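3-hydroxyisobutyrate dehydrogenase (Salmonella typhimurium, PDB 3G0O) probably oxidises L-threonate to 2-dehydro-L-erythronate, using NAD(+) in preference to NADP(+), as a member of the 3-hydroxyisobutyrate dehydrogenase-related family. Local coordinates at residues D7-M20 with G30-C43. Sequence-based numbering, arbitrary orientation.
Sequences DFHVGIVGLGSMGM and GLSTWGADLNPQAC
W34 donates its indole NE1 to H9 ND1 over 3.0 Å in an almost straight bond (177°) that lies in both ring planes. ND1 therefore accepts, which orients the imidazole and is consistent with its proton, if neutral, being on NE2. The two rings approach through their edges, neither over the face of the other, with planes turned by 35°, and S32 CB sits over the centre of one imidazole face, 3.4 Å from the centroid of the H9 ring, as a CH-pi contact. At the other end of the strands, D37 OD1 takes the backbone N of L15 at 2.8 Å, the donor arriving from above the carboxylate plane. The D37 carboxylate reaches L15 N because chi1 (-164°) sets CG opposite the backbone N, while its OD2 accepts from N39 N in an Asx turn leading into helix 40-48.

Between these ends, strands 9-13 and 32-36 pair in parallel, from S32 N to F8 O (2.9 Å) through to G14 N on A36 O (2.9 Å). L15 and D37 run alongside in opposite directions, and L15 CB lies 3.9 Å from A42 CB; L15 CD1 packs against the backbone of G35, where a side chain would be tight.

This is the first beta-alpha-beta unit of a Rossmann fold, and G14, G16 and G19 fit the GxGxxG fingerprint that runs from the turn into helix 17-28, probably for dinucleotide binding. Helix 17-28 packs over V10, I12 and T33, strand 67-70 flanks 9-13 on its other edge, and F61 meets the W34 ring.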
loop_
_atom_site.group_PDB
_atom_site.type_symbol
_atom_site.label_atom_id
_atom_site.label_comp_id
_atom_site.label_asym_id
_atom_site.label_seq_id
_atom_site.Cartn_x
_atom_site.Cartn_y
_atom_site.Cartn_z
ATOM N N ASP A 7 10.419 -41.292 5.248
ATOM C CA ASP A 7 10.581 -39.814 5.129
ATOM C C ASP A 7 9.245 -39.226 4.660
ATOM O O ASP A 7 8.312 -39.965 4.300
ATOM C CB ASP A 7 11.714 -39.489 4.137
ATOM C CG ASP A 7 12.593 -38.374 4.625
ATOM O OD1 ASP A 7 12.569 -38.085 5.846
ATOM O OD2 ASP A 7 13.323 -37.800 3.796
ATOM N N PHE A 8 9.149 -37.900 4.679
ATOM C CA PHE A 8 7.933 -37.206 4.261
ATOM C C PHE A 8 8.054 -36.803 2.800
ATOM O O PHE A 8 8.973 -36.082 2.424
ATOM C CB PHE A 8 7.723 -35.951 5.109
ATOM C CG PHE A 8 6.391 -35.289 4.896
ATOM C CD1 PHE A 8 5.300 -35.625 5.691
ATOM C CD2 PHE A 8 6.224 -34.337 3.892
ATOM C CE1 PHE A 8 4.056 -35.021 5.493
ATOM C CE2 PHE A 8 4.981 -33.726 3.684
ATOM C CZ PHE A 8 3.897 -34.071 4.487
ATOM N N HIS A 9 7.126 -37.280 1.981
ATOM C CA HIS A 9 7.129 -36.963 0.563
ATOM C C HIS A 9 6.058 -35.932 0.247
ATOM O O HIS A 9 4.894 -36.106 0.595
ATOM C CB HIS A 9 6.888 -38.220 -0.269
ATOM C CG HIS A 9 8.056 -39.152 -0.298
ATOM N ND1 HIS A 9 8.863 -39.302 -1.406
ATOM C CD2 HIS A 9 8.581 -39.950 0.661
ATOM C CE1 HIS A 9 9.835 -40.152 -1.127
ATOM N NE2 HIS A 9 9.687 -40.559 0.121
ATOM N N VAL A 10 6.468 -34.857 -0.410
ATOM C CA VAL A 10 5.547 -33.794 -0.785
ATOM C C VAL A 10 5.684 -33.507 -2.272
ATOM O O VAL A 10 6.796 -33.425 -2.794
ATOM C CB VAL A 10 5.833 -32.499 0.009
ATOM C CG1 VAL A 10 7.276 -32.059 -0.208
ATOM C CG2 VAL A 10 4.865 -31.399 -0.416
ATOM N N GLY A 11 4.551 -33.378 -2.951
ATOM C CA GLY A 11 4.570 -33.078 -4.370
ATOM C C GLY A 11 4.027 -31.678 -4.612
ATOM O O GLY A 11 2.962 -31.327 -4.100
ATOM N N ILE A 12 4.761 -30.878 -5.382
ATOM C CA ILE A 12 4.341 -29.514 -5.703
ATOM C C ILE A 12 3.879 -29.478 -7.150
ATOM O O ILE A 12 4.671 -29.724 -8.057
ATOM C CB ILE A 12 5.498 -28.499 -5.553
ATOM C CG1 ILE A 12 6.138 -28.624 -4.168
ATOM C CG2 ILE A 12 4.973 -27.077 -5.777
ATOM C CD1 ILE A 12 5.185 -28.365 -3.019
ATOM N N VAL A 13 2.599 -29.175 -7.363
ATOM C CA VAL A 13 2.036 -29.105 -8.708
ATOM C C VAL A 13 1.846 -27.636 -9.076
ATOM O O VAL A 13 1.072 -26.921 -8.438
ATOM C CB VAL A 13 0.683 -29.830 -8.783
ATOM C CG1 VAL A 13 0.185 -29.857 -10.221
ATOM C CG2 VAL A 13 0.823 -31.244 -8.244
ATOM N N GLY A 14 2.552 -27.199 -10.110
ATOM C CA GLY A 14 2.482 -25.808 -10.518
ATOM C C GLY A 14 3.784 -25.181 -10.064
ATOM O O GLY A 14 3.918 -24.780 -8.908
ATOM N N LEU A 15 4.753 -25.114 -10.970
ATOM C CA LEU A 15 6.058 -24.566 -10.641
ATOM C C LEU A 15 6.296 -23.153 -11.163
ATOM O O LEU A 15 7.326 -22.866 -11.783
ATOM C CB LEU A 15 7.153 -25.511 -11.144
ATOM C CG LEU A 15 7.078 -26.908 -10.514
ATOM C CD1 LEU A 15 8.105 -27.825 -11.168
ATOM C CD2 LEU A 15 7.310 -26.805 -9.010
ATOM N N GLY A 16 5.329 -22.279 -10.911
ATOM C CA GLY A 16 5.466 -20.892 -11.311
ATOM C C GLY A 16 6.374 -20.255 -10.277
ATOM O O GLY A 16 7.085 -20.965 -9.567
ATOM N N SER A 17 6.356 -18.933 -10.172
ATOM C CA SER A 17 7.206 -18.251 -9.203
ATOM C C SER A 17 6.947 -18.727 -7.779
ATOM O O SER A 17 7.885 -19.027 -7.033
ATOM C CB SER A 17 6.990 -16.739 -9.283
ATOM O OG SER A 17 7.468 -16.230 -10.514
HETATM N N MSE A 18 5.674 -18.800 -7.406
HETATM C CA MSE A 18 5.305 -19.227 -6.065
HETATM C C MSE A 18 5.595 -20.712 -5.862
HETATM O O MSE A 18 6.121 -21.108 -4.824
HETATM C CB MSE A 18 3.823 -18.940 -5.804
HETATM C CG MSE A 18 3.452 -17.451 -5.840
HETATM SE SE MSE A 18 4.387 -16.361 -4.515
HETATM C CE MSE A 18 3.235 -16.683 -2.994
ATOM N N GLY A 19 5.259 -21.520 -6.864
ATOM C CA GLY A 19 5.479 -22.955 -6.785
ATOM C C GLY A 19 6.936 -23.345 -6.653
ATOM O O GLY A 19 7.271 -24.230 -5.865
HETATM N N MSE A 20 7.807 -22.701 -7.428
HETATM C CA MSE A 20 9.230 -23.004 -7.357
HETATM C C MSE A 20 9.751 -22.656 -5.972
HETATM O O MSE A 20 10.572 -23.380 -5.410
HETATM C CB MSE A 20 10.014 -22.231 -8.422
HETATM C CG MSE A 20 10.046 -22.903 -9.790
HETATM SE SE MSE A 20 10.824 -24.700 -9.767
HETATM C CE MSE A 20 12.680 -24.244 -9.468
ATOM N N GLY A 30 14.423 -30.493 3.883
ATOM C CA GLY A 30 14.800 -31.896 3.918
ATOM C C GLY A 30 13.685 -32.871 3.589
ATOM O O GLY A 30 13.807 -34.073 3.830
ATOM N N LEU A 31 12.587 -32.366 3.043
ATOM C CA LEU A 31 11.475 -33.233 2.682
ATOM C C LEU A 31 11.752 -33.837 1.309
ATOM O O LEU A 31 12.398 -33.205 0.474
ATOM C CB LEU A 31 10.170 -32.428 2.626
ATOM C CG LEU A 31 9.791 -31.575 3.842
ATOM C CD1 LEU A 31 8.509 -30.807 3.544
ATOM C CD2 LEU A 31 9.618 -32.459 5.071
ATOM N N SER A 32 11.288 -35.063 1.079
ATOM C CA SER A 32 11.464 -35.691 -0.228
ATOM C C SER A 32 10.510 -34.923 -1.133
ATOM O O SER A 32 9.294 -35.054 -1.021
ATOM C CB SER A 32 11.082 -37.171 -0.173
ATOM O OG SER A 32 12.052 -37.913 0.547
ATOM N N THR A 33 11.077 -34.137 -2.038
ATOM C CA THR A 33 10.286 -33.283 -2.916
ATOM C C THR A 33 10.130 -33.709 -4.375
ATOM O O THR A 33 11.101 -34.049 -5.054
ATOM C CB THR A 33 10.861 -31.848 -2.878
ATOM O OG1 THR A 33 10.961 -31.424 -1.514
ATOM C CG2 THR A 33 9.969 -30.872 -3.649
ATOM N N TRP A 34 8.885 -33.672 -4.846
ATOM C CA TRP A 34 8.548 -34.014 -6.223
ATOM C C TRP A 34 7.885 -32.775 -6.828
ATOM O O TRP A 34 7.230 -32.011 -6.116
ATOM C CB TRP A 34 7.553 -35.172 -6.279
ATOM C CG TRP A 34 8.012 -36.431 -5.604
ATOM C CD1 TRP A 34 8.039 -36.683 -4.263
ATOM C CD2 TRP A 34 8.497 -37.614 -6.244
ATOM N NE1 TRP A 34 8.514 -37.954 -4.025
ATOM C CE2 TRP A 34 8.808 -38.546 -5.228
ATOM C CE3 TRP A 34 8.714 -37.975 -7.582
ATOM C CZ2 TRP A 34 9.309 -39.824 -5.506
ATOM C CZ3 TRP A 34 9.214 -39.246 -7.861
ATOM C CH2 TRP A 34 9.511 -40.152 -6.826
ATOM N N GLY A 35 8.057 -32.583 -8.133
ATOM C CA GLY A 35 7.461 -31.438 -8.801
ATOM C C GLY A 35 6.748 -31.806 -10.089
ATOM O O GLY A 35 7.103 -32.779 -10.752
ATOM N N ALA A 36 5.732 -31.029 -10.448
ATOM C CA ALA A 36 4.984 -31.280 -11.673
ATOM C C ALA A 36 4.626 -29.960 -12.342
ATOM O O ALA A 36 3.995 -29.099 -11.728
ATOM C CB ALA A 36 3.719 -32.064 -11.370
ATOM N N ASP A 37 5.037 -29.805 -13.596
ATOM C CA ASP A 37 4.752 -28.593 -14.356
ATOM C C ASP A 37 5.033 -28.855 -15.832
ATOM O O ASP A 37 5.930 -29.635 -16.173
ATOM C CB ASP A 37 5.632 -27.435 -13.878
ATOM C CG ASP A 37 5.112 -26.079 -14.341
ATOM O OD1 ASP A 37 4.166 -25.557 -13.710
ATOM O OD2 ASP A 37 5.635 -25.543 -15.343
ATOM N N LEU A 38 4.271 -28.203 -16.704
ATOM C CA LEU A 38 4.454 -28.375 -18.140
ATOM C C LEU A 38 5.736 -27.720 -18.630
ATOM O O LEU A 38 6.146 -27.929 -19.768
ATOM C CB LEU A 38 3.250 -27.812 -18.902
ATOM C CG LEU A 38 1.950 -28.600 -18.719
ATOM C CD1 LEU A 38 0.825 -27.922 -19.482
ATOM C CD2 LEU A 38 2.146 -30.030 -19.205
ATOM N N ASN A 39 6.374 -26.930 -17.772
ATOM C CA ASN A 39 7.620 -26.276 -18.144
ATOM C C ASN A 39 8.806 -27.190 -17.845
ATOM O O ASN A 39 9.228 -27.323 -16.697
ATOM C CB ASN A 39 7.779 -24.956 -17.394
ATOM C CG ASN A 39 9.138 -24.330 -17.608
ATOM O OD1 ASN A 39 9.685 -24.371 -18.710
ATOM N ND2 ASN A 39 9.690 -23.739 -16.558
ATOM N N PRO A 40 9.365 -27.825 -18.889
ATOM C CA PRO A 40 10.505 -28.740 -18.754
ATOM C C PRO A 40 11.737 -28.121 -18.102
ATOM O O PRO A 40 12.557 -28.833 -17.531
ATOM C CB PRO A 40 10.767 -29.175 -20.195
ATOM C CG PRO A 40 10.354 -27.969 -20.983
ATOM C CD PRO A 40 9.060 -27.578 -20.310
ATOM N N GLN A 41 11.866 -26.802 -18.179
ATOM C CA GLN A 41 13.016 -26.136 -17.591
ATOM C C GLN A 41 12.851 -26.017 -16.077
ATOM O O GLN A 41 13.827 -26.108 -15.333
ATOM C CB GLN A 41 13.201 -24.764 -18.239
ATOM C CG GLN A 41 14.585 -24.163 -18.014
ATOM C CD GLN A 41 15.727 -25.100 -18.417
ATOM O OE1 GLN A 41 16.838 -25.000 -17.892
ATOM N NE2 GLN A 41 15.461 -26.003 -19.356
ATOM N N ALA A 42 11.615 -25.832 -15.620
ATOM C CA ALA A 42 11.339 -25.741 -14.186
ATOM C C ALA A 42 11.638 -27.110 -13.570
ATOM O O ALA A 42 12.255 -27.216 -12.507
ATOM C CB ALA A 42 9.876 -25.372 -13.954
ATOM N N CYS A 43 11.198 -28.158 -14.258
ATOM C CA CYS A 43 11.412 -29.517 -13.788
ATOM C C CYS A 43 12.897 -29.841 -13.704
ATOM O O CYS A 43 13.376 -30.334 -12.685
ATOM C CB CYS A 43 10.704 -30.501 -14.717
ATOM S SG CYS A 43 8.903 -30.363 -14.659
#